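Long-range contacts in Hia (PDB 1S7M), which is a trimeric autotransporter adhesin of the bacterial outer membrane that probably attaches Haemophilus influenzae to host cells: residues Asn62-Asn72 with Asn86-Lys94; Ser143-Gly151 with Arg157-Ala165. All blocks are in the same frame, centred on the assembly; numbering follows the deposited sequence.

Contact 1: Asn62-Asn72 with Asn86-Lys94; sequences NFDPLTSSADN and NLDEKGTDK
Asn-72 and Asn-86 bind each other through both ends of their amides, a reciprocal pair that joins two largely irregular segments. Asn-86 ND2 donates to Asn-72 OD1 over 3.0 Å, and Asn-72 ND2 returns a bond of 3.0 Å to Asn-86 OD1. The second is the straighter, 168° at the hydrogen, although the amide planes are turned 47° apart and the donor sits above the carbonyl plane of Asn-86. On the opposite face of that plane the same oxygen accepts Asp-88 N, closing an Asx turn, so two N-H groups fix the rotation of the Asn-86 amide. Asn-72 OD1 also accepts a hydrogen bond from a water that itself accepts from Lys-90 N, while the backbone N of Asn-72 is spent on the N-cap Ser-69 OG at 3.1 Å. Both buried amides are therefore well supplied with partners. The ring of Phe-63 presents its edge to them, with CE1 3.9 Å from Asn-86 ND2.

Farther along, Thr-67 lies against the turn Gly-91 to Lys-94, its CB 3.4 Å from Gly-91 O. Lys-94 CG lies against Thr-67 CA, and bends farther out (chi3 60°) turn NZ to a weak bond with Leu-66 O; a water donates to both Thr-67 O and Lys-94 O. Another water links Asp-64 N with Glu-89 OE2, while OE1 of that carboxylate forms a salt bridge with Lys-56.

This surface contact of the HiaBD2_N region lies at the start of helix 70-77, whose Leu-73 and Gln-76 pack on Phe-63. Strand 85-86 enters it at Asn-86, backbone-bonded to Lys-56 of strand 56-57, and Leu-87 O accepts from Arg-111 of the second subunit.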
ATOM      1  N   ASN A  62      13.827 -14.862  12.403  1.00 43.07           N
ATOM      2  CA  ASN A  62      12.713 -15.136  13.295  1.00 42.55           C
ATOM      3  C   ASN A  62      11.494 -15.631  12.549  1.00 40.93           C
ATOM      4  O   ASN A  62      10.380 -15.618  13.075  1.00 41.76           O
ATOM      5  CB  ASN A  62      12.361 -13.887  14.105  1.00 45.30           C
ATOM      6  CG  ASN A  62      13.571 -13.294  14.811  1.00 48.37           C
ATOM      7  OD1 ASN A  62      14.160 -13.918  15.714  1.00 47.56           O
ATOM      8  ND2 ASN A  62      13.961 -12.087  14.397  1.00 49.08           N
ATOM      9  N   PHE A  63      11.699 -16.056  11.311  1.00 38.11           N
ATOM     10  CA  PHE A  63      10.605 -16.607  10.530  1.00 34.29           C
ATOM     11  C   PHE A  63      10.652 -18.074  10.897  1.00 34.00           C
ATOM     12  O   PHE A  63      11.713 -18.699  10.855  1.00 32.90           O
ATOM     13  CB  PHE A  63      10.855 -16.453   9.024  1.00 31.93           C
ATOM     14  CG  PHE A  63       9.778 -17.074   8.152  1.00 29.70           C
ATOM     15  CD1 PHE A  63       8.660 -16.338   7.762  1.00 28.17           C
ATOM     16  CD2 PHE A  63       9.897 -18.389   7.709  1.00 25.87           C
ATOM     17  CE1 PHE A  63       7.676 -16.901   6.936  1.00 25.69           C
ATOM     18  CE2 PHE A  63       8.924 -18.959   6.888  1.00 26.29           C
ATOM     19  CZ  PHE A  63       7.809 -18.213   6.497  1.00 25.56           C
ATOM     20  N   ASP A  64       9.513 -18.628  11.264  1.00 33.29           N
ATOM     21  CA  ASP A  64       9.488 -20.020  11.616  1.00 34.59           C
ATOM     22  C   ASP A  64       8.965 -20.802  10.436  1.00 33.81           C
ATOM     23  O   ASP A  64       7.800 -20.719  10.104  1.00 32.73           O
ATOM     24  CB  ASP A  64       8.604 -20.243  12.849  1.00 37.45           C
ATOM     25  CG  ASP A  64       8.485 -21.713  13.226  1.00 38.80           C
ATOM     26  OD1 ASP A  64       7.859 -22.017  14.263  1.00 38.63           O
ATOM     27  OD2 ASP A  64       9.007 -22.568  12.475  1.00 41.66           O
ATOM     28  N   PRO A  65       9.833 -21.592   9.790  1.00 35.36           N
ATOM     29  CA  PRO A  65       9.463 -22.409   8.626  1.00 33.39           C
ATOM     30  C   PRO A  65       8.400 -23.476   8.874  1.00 32.95           C
ATOM     31  O   PRO A  65       7.719 -23.884   7.943  1.00 31.29           O
ATOM     32  CB  PRO A  65      10.789 -23.053   8.211  1.00 34.31           C
ATOM     33  CG  PRO A  65      11.812 -22.082   8.675  1.00 35.73           C
ATOM     34  CD  PRO A  65      11.282 -21.666  10.039  1.00 35.23           C
ATOM     35  N   LEU A  66       8.245 -23.920  10.118  1.00 32.89           N
ATOM     36  CA  LEU A  66       7.295 -24.998  10.407  1.00 35.03           C
ATOM     37  C   LEU A  66       5.823 -24.648  10.554  1.00 34.80           C
ATOM     38  O   LEU A  66       4.976 -25.535  10.587  1.00 34.77           O
ATOM     39  CB  LEU A  66       7.778 -25.791  11.632  1.00 36.70           C
ATOM     40  CG  LEU A  66       9.028 -26.610  11.282  1.00 40.09           C
ATOM     41  CD1 LEU A  66       9.773 -27.112  12.538  1.00 41.04           C
ATOM     42  CD2 LEU A  66       8.571 -27.772  10.407  1.00 39.33           C
ATOM     43  N   THR A  67       5.518 -23.358  10.637  1.00 35.50           N
ATOM     44  CA  THR A  67       4.136 -22.906  10.743  1.00 34.81           C
ATOM     45  C   THR A  67       3.720 -22.313   9.393  1.00 34.10           C
ATOM     46  O   THR A  67       2.568 -21.924   9.192  1.00 32.67           O
ATOM     47  CB  THR A  67       3.999 -21.812  11.838  1.00 35.71           C
ATOM     48  OG1 THR A  67       4.971 -20.779  11.616  1.00 36.10           O
ATOM     49  CG2 THR A  67       4.230 -22.408  13.217  1.00 37.20           C
ATOM     50  N   SER A  68       4.666 -22.285   8.460  1.00 33.09           N
ATOM     51  CA  SER A  68       4.444 -21.685   7.138  1.00 30.88           C
ATOM     52  C   SER A  68       3.858 -22.535   6.006  1.00 29.61           C
ATOM     53  O   SER A  68       4.098 -23.732   5.930  1.00 29.69           O
ATOM     54  CB  SER A  68       5.770 -21.098   6.637  1.00 30.18           C
ATOM     55  OG  SER A  68       5.631 -20.575   5.325  1.00 32.91           O
ATOM     56  N   SER A  69       3.097 -21.895   5.121  1.00 26.95           N
ATOM     57  CA  SER A  69       2.556 -22.569   3.934  1.00 26.75           C
ATOM     58  C   SER A  69       3.716 -22.666   2.925  1.00 25.60           C
ATOM     59  O   SER A  69       4.735 -21.956   3.047  1.00 25.79           O
ATOM     60  CB  SER A  69       1.429 -21.734   3.302  1.00 28.32           C
ATOM     61  OG  SER A  69       1.948 -20.562   2.664  1.00 30.66           O
ATOM     62  N   ALA A  70       3.568 -23.516   1.919  1.00 26.29           N
ATOM     63  CA  ALA A  70       4.616 -23.677   0.911  1.00 26.40           C
ATOM     64  C   ALA A  70       4.908 -22.348   0.186  1.00 26.36           C
ATOM     65  O   ALA A  70       6.065 -21.979  -0.034  1.00 23.62           O
ATOM     66  CB  ALA A  70       4.205 -24.760  -0.107  1.00 27.72           C
ATOM     67  N   ASP A  71       3.854 -21.628  -0.176  1.00 26.81           N
ATOM     68  CA  ASP A  71       4.040 -20.352  -0.848  1.00 25.66           C
ATOM     69  C   ASP A  71       4.790 -19.335   0.016  1.00 23.47           C
ATOM     70  O   ASP A  71       5.728 -18.671  -0.456  1.00 21.14           O
ATOM     71  CB  ASP A  71       2.695 -19.761  -1.263  1.00 28.08           C
ATOM     72  CG  ASP A  71       2.866 -18.488  -2.089  1.00 31.19           C
ATOM     73  OD1 ASP A  71       2.822 -17.375  -1.521  1.00 32.75           O
ATOM     74  OD2 ASP A  71       3.086 -18.616  -3.309  1.00 32.29           O
ATOM     75  N   ASN A  72       4.400 -19.208   1.283  1.00 22.14           N
ATOM     76  CA  ASN A  72       5.061 -18.227   2.140  1.00 21.58           C
ATOM     77  C   ASN A  72       6.518 -18.579   2.359  1.00 22.56           C
ATOM     78  O   ASN A  72       7.383 -17.704   2.330  1.00 24.07           O
ATOM     79  CB  ASN A  72       4.351 -18.085   3.498  1.00 19.43           C
ATOM     80  CG  ASN A  72       4.399 -16.658   4.035  1.00 22.06           C
ATOM     81  OD1 ASN A  72       4.835 -16.399   5.168  1.00 17.73           O
ATOM     82  ND2 ASN A  72       3.946 -15.707   3.204  1.00 21.26           N
ATOM     83  N   ASN A  86       5.893  -9.035   3.943  1.00 19.90           N
ATOM     84  CA  ASN A  86       5.210 -10.340   3.964  1.00 18.91           C
ATOM     85  C   ASN A  86       3.891 -10.128   4.668  1.00 18.42           C
ATOM     86  O   ASN A  86       3.865  -9.911   5.878  1.00 18.06           O
ATOM     87  CB  ASN A  86       6.054 -11.387   4.716  1.00 19.79           C
ATOM     88  CG  ASN A  86       5.298 -12.721   4.932  1.00 20.47           C
ATOM     89  OD1 ASN A  86       4.210 -12.936   4.397  1.00 16.54           O
ATOM     90  ND2 ASN A  86       5.902 -13.621   5.699  1.00 22.65           N
ATOM     91  N   LEU A  87       2.800 -10.167   3.907  1.00 17.26           N
ATOM     92  CA  LEU A  87       1.478  -9.936   4.472  1.00 21.51           C
ATOM     93  C   LEU A  87       0.765 -11.179   4.933  1.00 22.63           C
ATOM     94  O   LEU A  87      -0.326 -11.081   5.479  1.00 24.82           O
ATOM     95  CB  LEU A  87       0.568  -9.238   3.446  1.00 20.48           C
ATOM     96  CG  LEU A  87       1.043  -7.862   2.960  1.00 19.61           C
ATOM     97  CD1 LEU A  87       0.170  -7.382   1.816  1.00 18.10           C
ATOM     98  CD2 LEU A  87       1.003  -6.886   4.130  1.00 17.57           C
ATOM     99  N   ASP A  88       1.364 -12.346   4.722  1.00 23.63           N
ATOM    100  CA  ASP A  88       0.674 -13.587   5.067  1.00 24.59           C
ATOM    101  C   ASP A  88       1.345 -14.504   6.102  1.00 24.44           C
ATOM    102  O   ASP A  88       1.080 -15.708   6.111  1.00 24.80           O
ATOM    103  CB  ASP A  88       0.425 -14.402   3.785  1.00 25.00           C
ATOM    104  CG  ASP A  88      -0.207 -13.576   2.664  1.00 29.23           C
ATOM    105  OD1 ASP A  88      -1.212 -12.878   2.925  1.00 30.58           O
ATOM    106  OD2 ASP A  88       0.292 -13.641   1.516  1.00 32.07           O
ATOM    107  N   GLU A  89       2.201 -13.966   6.967  1.00 25.68           N
ATOM    108  CA  GLU A  89       2.830 -14.819   7.970  1.00 26.36           C
ATOM    109  C   GLU A  89       1.779 -15.436   8.912  1.00 26.02           C
ATOM    110  O   GLU A  89       0.908 -14.744   9.442  1.00 23.16           O
ATOM    111  CB  GLU A  89       3.871 -14.045   8.791  1.00 28.40           C
ATOM    112  CG  GLU A  89       4.581 -14.920   9.863  1.00 29.90           C
ATOM    113  CD  GLU A  89       5.644 -14.161  10.654  1.00 34.06           C
ATOM    114  OE1 GLU A  89       5.497 -12.930  10.837  1.00 31.29           O
ATOM    115  OE2 GLU A  89       6.625 -14.797  11.113  1.00 35.54           O
ATOM    116  N   LYS A  90       1.874 -16.745   9.120  1.00 26.31           N
ATOM    117  CA  LYS A  90       0.940 -17.456   9.991  1.00 27.43           C
ATOM    118  C   LYS A  90       1.537 -17.805  11.359  1.00 28.87           C
ATOM    119  O   LYS A  90       2.741 -18.023  11.492  1.00 28.61           O
ATOM    120  CB  LYS A  90       0.449 -18.730   9.299  1.00 29.56           C
ATOM    121  CG  LYS A  90      -0.363 -18.478   8.031  1.00 28.89           C
ATOM    122  CD  LYS A  90      -1.632 -17.670   8.334  1.00 33.38           C
ATOM    123  CE  LYS A  90      -2.440 -17.356   7.060  1.00 32.92           C
ATOM    124  NZ  LYS A  90      -1.663 -16.508   6.075  1.00 36.87           N
ATOM    125  N   GLY A  91       0.675 -17.845  12.374  1.00 30.76           N
ATOM    126  CA  GLY A  91       1.098 -18.152  13.729  1.00 31.87           C
ATOM    127  C   GLY A  91       1.197 -19.635  14.061  1.00 32.77           C
ATOM    128  O   GLY A  91       1.126 -20.490  13.179  1.00 33.49           O
ATOM    129  N   THR A  92       1.332 -19.932  15.350  1.00 34.43           N
ATOM    130  CA  THR A  92       1.478 -21.306  15.833  1.00 36.97           C
ATOM    131  C   THR A  92       0.437 -22.288  15.355  1.00 37.00           C
ATOM    132  O   THR A  92       0.746 -23.460  15.151  1.00 38.12           O
ATOM    133  CB  THR A  92       1.494 -21.363  17.370  1.00 38.15           C
ATOM    134  OG1 THR A  92       2.542 -20.524  17.861  1.00 39.34           O
ATOM    135  CG2 THR A  92       1.747 -22.802  17.851  1.00 40.13           C
ATOM    136  N   ASP A  93      -0.794 -21.829  15.170  1.00 36.62           N
ATOM    137  CA  ASP A  93      -1.848 -22.723  14.707  1.00 36.45           C
ATOM    138  C   ASP A  93      -1.813 -22.898  13.185  1.00 36.61           C
ATOM    139  O   ASP A  93      -2.678 -23.559  12.610  1.00 36.86           O
ATOM    140  CB  ASP A  93      -3.213 -22.203  15.164  1.00 38.23           C
ATOM    141  CG  ASP A  93      -3.773 -21.121  14.247  1.00 40.74           C
ATOM    142  OD1 ASP A  93      -2.985 -20.377  13.616  1.00 39.60           O
ATOM    143  OD2 ASP A  93      -5.014 -21.014  14.168  1.00 40.20           O
ATOM    144  N   LYS A  94      -0.820 -22.294  12.532  1.00 36.62           N
ATOM    145  CA  LYS A  94      -0.648 -22.412  11.081  1.00 37.31           C
ATOM    146  C   LYS A  94      -1.775 -21.854  10.216  1.00 38.22           C
ATOM    147  O   LYS A  94      -1.739 -22.006   8.995  1.00 39.25           O
ATOM    148  CB  LYS A  94      -0.443 -23.886  10.692  1.00 40.76           C
ATOM    149  CG  LYS A  94       0.797 -24.548  11.283  1.00 45.10           C
ATOM    150  CD  LYS A  94       0.880 -26.038  10.911  1.00 49.58           C
ATOM    151  CE  LYS A  94       0.934 -26.261   9.394  1.00 52.40           C
ATOM    152  NZ  LYS A  94       2.256 -25.924   8.758  1.00 54.90           N
TER
HETATM  153  O   HOH W   1       7.093 -17.340  11.297  1.00 25.00           O
HETATM  154  O   HOH W   2       0.615 -21.682   7.581  1.00 33.18           O
HETATM  155  O   HOH W   3       4.101 -17.911   7.495  1.00 22.81           O

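Contact 2: Ser143-Gly151 with Arg157-Ala165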
ATOM      1  N   SER A 143      10.291  -2.155 -27.959  1.00 30.69           N
ATOM      2  CA  SER A 143      10.270  -2.803 -29.250  1.00 30.48           C
ATOM      3  C   SER A 143      11.670  -3.367 -29.449  1.00 30.98           C
ATOM      4  O   SER A 143      12.654  -2.822 -28.949  1.00 32.08           O
ATOM      5  CB  SER A 143       9.960  -1.781 -30.349  1.00 31.33           C
ATOM      6  OG  SER A 143       8.654  -1.258 -30.197  1.00 29.92           O
ATOM      7  N   GLY A 144      11.754  -4.470 -30.166  1.00 32.77           N
ATOM      8  CA  GLY A 144      13.042  -5.079 -30.428  1.00 34.84           C
ATOM      9  C   GLY A 144      13.024  -5.400 -31.905  1.00 36.68           C
ATOM     10  O   GLY A 144      11.994  -5.209 -32.564  1.00 35.84           O
ATOM     11  N   ASN A 145      14.137  -5.900 -32.432  1.00 37.75           N
ATOM     12  CA  ASN A 145      14.189  -6.190 -33.850  1.00 37.80           C
ATOM     13  C   ASN A 145      13.012  -7.010 -34.366  1.00 37.01           C
ATOM     14  O   ASN A 145      12.769  -8.139 -33.928  1.00 36.99           O
ATOM     15  CB  ASN A 145      15.500  -6.883 -34.228  1.00 40.56           C
ATOM     16  CG  ASN A 145      15.592  -7.145 -35.723  1.00 43.59           C
ATOM     17  OD1 ASN A 145      15.514  -8.288 -36.174  1.00 44.39           O
ATOM     18  ND2 ASN A 145      15.726  -6.074 -36.501  1.00 44.66           N
ATOM     19  N   GLY A 146      12.283  -6.411 -35.303  1.00 35.50           N
ATOM     20  CA  GLY A 146      11.147  -7.057 -35.918  1.00 32.06           C
ATOM     21  C   GLY A 146       9.841  -6.959 -35.173  1.00 31.78           C
ATOM     22  O   GLY A 146       8.818  -7.408 -35.687  1.00 31.59           O
ATOM     23  N   ILE A 147       9.847  -6.392 -33.967  1.00 31.53           N
ATOM     24  CA  ILE A 147       8.605  -6.295 -33.204  1.00 30.75           C
ATOM     25  C   ILE A 147       8.361  -4.883 -32.701  1.00 29.79           C
ATOM     26  O   ILE A 147       9.260  -4.247 -32.161  1.00 29.09           O
ATOM     27  CB  ILE A 147       8.621  -7.261 -32.009  1.00 31.03           C
ATOM     28  CG1 ILE A 147       8.847  -8.696 -32.506  1.00 31.58           C
ATOM     29  CG2 ILE A 147       7.315  -7.167 -31.244  1.00 30.95           C
ATOM     30  CD1 ILE A 147       8.822  -9.756 -31.393  1.00 30.69           C
ATOM     31  N   ASN A 148       7.152  -4.374 -32.913  1.00 30.79           N
ATOM     32  CA  ASN A 148       6.841  -3.029 -32.447  1.00 31.94           C
ATOM     33  C   ASN A 148       5.945  -3.081 -31.226  1.00 29.16           C
ATOM     34  O   ASN A 148       4.861  -3.646 -31.263  1.00 27.84           O
ATOM     35  CB  ASN A 148       6.188  -2.185 -33.549  1.00 35.31           C
ATOM     36  CG  ASN A 148       7.202  -1.678 -34.573  1.00 39.39           C
ATOM     37  OD1 ASN A 148       8.386  -1.466 -34.253  1.00 38.83           O
ATOM     38  ND2 ASN A 148       6.739  -1.466 -35.811  1.00 40.58           N
ATOM     39  N   VAL A 149       6.423  -2.486 -30.144  1.00 27.85           N
ATOM     40  CA  VAL A 149       5.687  -2.490 -28.885  1.00 28.85           C
ATOM     41  C   VAL A 149       5.166  -1.091 -28.550  1.00 26.88           C
ATOM     42  O   VAL A 149       5.951  -0.169 -28.324  1.00 28.21           O
ATOM     43  CB  VAL A 149       6.601  -2.997 -27.731  1.00 26.29           C
ATOM     44  CG1 VAL A 149       5.792  -3.204 -26.485  1.00 26.53           C
ATOM     45  CG2 VAL A 149       7.300  -4.279 -28.152  1.00 27.40           C
ATOM     46  N   SER A 150       3.843  -0.944 -28.503  1.00 26.78           N
ATOM     47  CA  SER A 150       3.236   0.366 -28.213  1.00 28.12           C
ATOM     48  C   SER A 150       2.180   0.326 -27.123  1.00 27.04           C
ATOM     49  O   SER A 150       1.545  -0.709 -26.900  1.00 25.36           O
ATOM     50  CB  SER A 150       2.600   0.956 -29.486  1.00 25.34           C
ATOM     51  OG  SER A 150       1.506   0.154 -29.904  1.00 26.19           O
ATOM     52  N   GLY A 151       1.982   1.473 -26.471  1.00 29.03           N
ATOM     53  CA  GLY A 151       0.996   1.568 -25.398  1.00 31.39           C
ATOM     54  C   GLY A 151      -0.078   2.632 -25.626  1.00 33.63           C
ATOM     55  O   GLY A 151       0.073   3.521 -26.475  1.00 32.99           O
ATOM     56  N   ARG A 157      -8.140   0.869 -19.302  1.00 31.02           N
ATOM     57  CA  ARG A 157      -7.000  -0.036 -19.359  1.00 29.83           C
ATOM     58  C   ARG A 157      -5.691   0.499 -19.960  1.00 29.57           C
ATOM     59  O   ARG A 157      -5.681   1.149 -21.016  1.00 29.77           O
ATOM     60  CB  ARG A 157      -7.394  -1.307 -20.110  1.00 28.80           C
ATOM     61  CG  ARG A 157      -8.609  -2.036 -19.556  1.00 31.01           C
ATOM     62  CD  ARG A 157      -8.863  -3.327 -20.328  1.00 33.12           C
ATOM     63  NE  ARG A 157     -10.093  -4.007 -19.914  1.00 38.28           N
ATOM     64  CZ  ARG A 157     -11.314  -3.712 -20.373  1.00 41.19           C
ATOM     65  NH1 ARG A 157     -11.488  -2.740 -21.264  1.00 39.64           N
ATOM     66  NH2 ARG A 157     -12.368  -4.407 -19.959  1.00 39.95           N
ATOM     67  N   ARG A 158      -4.584   0.242 -19.272  1.00 26.41           N
ATOM     68  CA  ARG A 158      -3.308   0.609 -19.820  1.00 25.28           C
ATOM     69  C   ARG A 158      -3.048  -0.599 -20.738  1.00 27.65           C
ATOM     70  O   ARG A 158      -2.764  -1.719 -20.280  1.00 28.51           O
ATOM     71  CB  ARG A 158      -2.245   0.721 -18.746  1.00 21.10           C
ATOM     72  CG  ARG A 158      -2.357   1.919 -17.851  1.00 20.32           C
ATOM     73  CD  ARG A 158      -3.475   1.822 -16.778  1.00 21.58           C
ATOM     74  NE  ARG A 158      -3.395   2.959 -15.852  1.00 22.97           N
ATOM     75  CZ  ARG A 158      -4.348   3.883 -15.710  1.00 23.59           C
ATOM     76  NH1 ARG A 158      -5.455   3.789 -16.418  1.00 24.54           N
ATOM     77  NH2 ARG A 158      -4.173   4.924 -14.904  1.00 23.17           N
ATOM     78  N   GLU A 159      -3.176  -0.375 -22.042  1.00 28.86           N
ATOM     79  CA  GLU A 159      -3.004  -1.446 -23.006  1.00 28.80           C
ATOM     80  C   GLU A 159      -1.661  -1.424 -23.724  1.00 28.96           C
ATOM     81  O   GLU A 159      -1.227  -0.389 -24.228  1.00 28.66           O
ATOM     82  CB  GLU A 159      -4.164  -1.421 -24.017  1.00 31.67           C
ATOM     83  CG  GLU A 159      -5.557  -1.734 -23.410  1.00 32.54           C
ATOM     84  CD  GLU A 159      -6.616  -2.006 -24.472  1.00 34.28           C
ATOM     85  OE1 GLU A 159      -7.646  -2.644 -24.162  1.00 33.69           O
ATOM     86  OE2 GLU A 159      -6.418  -1.585 -25.627  1.00 35.99           O
ATOM     87  N   ILE A 160      -0.981  -2.570 -23.729  1.00 27.95           N
ATOM     88  CA  ILE A 160       0.302  -2.676 -24.426  1.00 28.84           C
ATOM     89  C   ILE A 160       0.063  -3.590 -25.616  1.00 28.33           C
ATOM     90  O   ILE A 160      -0.384  -4.740 -25.465  1.00 26.77           O
ATOM     91  CB  ILE A 160       1.411  -3.273 -23.534  1.00 29.05           C
ATOM     92  CG1 ILE A 160       1.558  -2.441 -22.267  1.00 27.38           C
ATOM     93  CG2 ILE A 160       2.729  -3.304 -24.299  1.00 30.41           C
ATOM     94  CD1 ILE A 160       1.869  -0.972 -22.509  1.00 29.62           C
ATOM     95  N   THR A 161       0.329  -3.076 -26.809  1.00 28.83           N
ATOM     96  CA  THR A 161       0.097  -3.861 -28.015  1.00 27.79           C
ATOM     97  C   THR A 161       1.381  -4.328 -28.683  1.00 27.67           C
ATOM     98  O   THR A 161       2.373  -3.591 -28.730  1.00 25.28           O
ATOM     99  CB  THR A 161      -0.770  -3.066 -29.025  1.00 28.36           C
ATOM    100  OG1 THR A 161      -2.078  -2.903 -28.479  1.00 28.28           O
ATOM    101  CG2 THR A 161      -0.899  -3.814 -30.344  1.00 27.14           C
ATOM    102  N   PHE A 162       1.334  -5.553 -29.210  1.00 27.83           N
ATOM    103  CA  PHE A 162       2.490  -6.181 -29.851  1.00 29.41           C
ATOM    104  C   PHE A 162       2.238  -6.568 -31.310  1.00 29.77           C
ATOM    105  O   PHE A 162       1.337  -7.345 -31.603  1.00 30.05           O
ATOM    106  CB  PHE A 162       2.899  -7.434 -29.055  1.00 27.41           C
ATOM    107  CG  PHE A 162       3.220  -7.155 -27.615  1.00 25.14           C
ATOM    108  CD1 PHE A 162       2.203  -6.945 -26.688  1.00 23.15           C
ATOM    109  CD2 PHE A 162       4.545  -7.048 -27.198  1.00 23.97           C
ATOM    110  CE1 PHE A 162       2.503  -6.627 -25.355  1.00 24.95           C
ATOM    111  CE2 PHE A 162       4.867  -6.729 -25.868  1.00 22.05           C
ATOM    112  CZ  PHE A 162       3.843  -6.517 -24.942  1.00 24.48           C
ATOM    113  N   GLU A 163       3.054  -6.045 -32.220  1.00 31.61           N
ATOM    114  CA  GLU A 163       2.884  -6.368 -33.632  1.00 34.87           C
ATOM    115  C   GLU A 163       4.213  -6.472 -34.372  1.00 34.92           C
ATOM    116  O   GLU A 163       5.219  -5.881 -33.964  1.00 34.98           O
ATOM    117  CB  GLU A 163       2.028  -5.290 -34.311  1.00 37.50           C
ATOM    118  CG  GLU A 163       2.687  -3.917 -34.240  1.00 42.99           C
ATOM    119  CD  GLU A 163       1.861  -2.807 -34.880  1.00 47.70           C
ATOM    120  OE1 GLU A 163       0.624  -2.777 -34.668  1.00 48.60           O
ATOM    121  OE2 GLU A 163       2.463  -1.954 -35.580  1.00 49.02           O
ATOM    122  N   LEU A 164       4.206  -7.216 -35.476  1.00 36.59           N
ATOM    123  CA  LEU A 164       5.401  -7.363 -36.304  1.00 38.40           C
ATOM    124  C   LEU A 164       5.702  -5.994 -36.884  1.00 39.36           C
ATOM    125  O   LEU A 164       4.782  -5.248 -37.202  1.00 40.35           O
ATOM    126  CB  LEU A 164       5.136  -8.335 -37.452  1.00 37.15           C
ATOM    127  CG  LEU A 164       4.828  -9.783 -37.062  1.00 39.66           C
ATOM    128  CD1 LEU A 164       4.352 -10.567 -38.290  1.00 39.87           C
ATOM    129  CD2 LEU A 164       6.075 -10.418 -36.460  1.00 38.28           C
ATOM    130  N   ALA A 165       6.978  -5.656 -37.014  1.00 40.92           N
ATOM    131  CA  ALA A 165       7.363  -4.369 -37.584  1.00 44.01           C
ATOM    132  C   ALA A 165       7.269  -4.446 -39.112  1.00 46.93           C
ATOM    133  O   ALA A 165       6.832  -5.504 -39.621  1.00 47.93           O
ATOM    134  CB  ALA A 165       8.784  -4.010 -37.169  1.00 42.26           C
TER
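Strands 147-151 and 157-164 run antiparallel, their directions 163° apart and their axes 4.6 Å from each other at closest approach. Asn-148 with Glu-163 and Ser-150 with Thr-161 are hydrogen-bonded pairs, each closed by two N-H...O bonds; the shortest include Asn-148 N to Glu-163 O at 2.7 Å, nearly collinear with the carbonyl. Beyond the last bridge, a single bond from Ala-165 N to Gly-146 O ties the strand end to the turn Gly-144 to Ile-147. At the non-hydrogen-bonded pair of Gly-151 and Ile-160, Gly-151 CA comes within 3.2 Å of Glu-159 O in a CA-H...O contact.

Val-149, Ile-160 and Phe-162 share one face. Val-149 and Phe-162 lie side by side, pointing the same way; Val-149 CG1, anti to its own nitrogen (chi1 -171°), lies 3.7 Å from Phe-162 CE2 and 3.8 Å from Ile-160 CG2, so that one methyl touches both. On the other face Asn-148 lays ND2 3.5 Å from Ala-165 CB, and Ser-150 OG is hydrogen-bonded to Thr-123 of the third subunit.

The Phe-162 rings of all three subunits meet, and parallel ladders carry the sheet into neighbouring chains: a hairpin woven into an intersubunit beta structure, as expected of the Trp-ring domain of trimeric autotransporter adhesins.

Contact 1 closes before contact 2 opens, and the two follow one another along the chain as separate units. Their centres lie 41 Å apart and their nearest atoms about 21 Å, so neither touches the other. They share no helix, strand or sheet: residues 62-94 fall in the HiaBD2_N range, residues 143-165 in the Trp-ring range, with helix 107-111 and strands 114-119 and 129-134 among the elements between, and strand 138-143 leading into contact 2. The pair illustrates two ways of building one elongated trimer. Contact 1 organises loops largely within its own chain through polar groups and water, whereas contact 2 is a regular hairpin tied extensively to both other subunits.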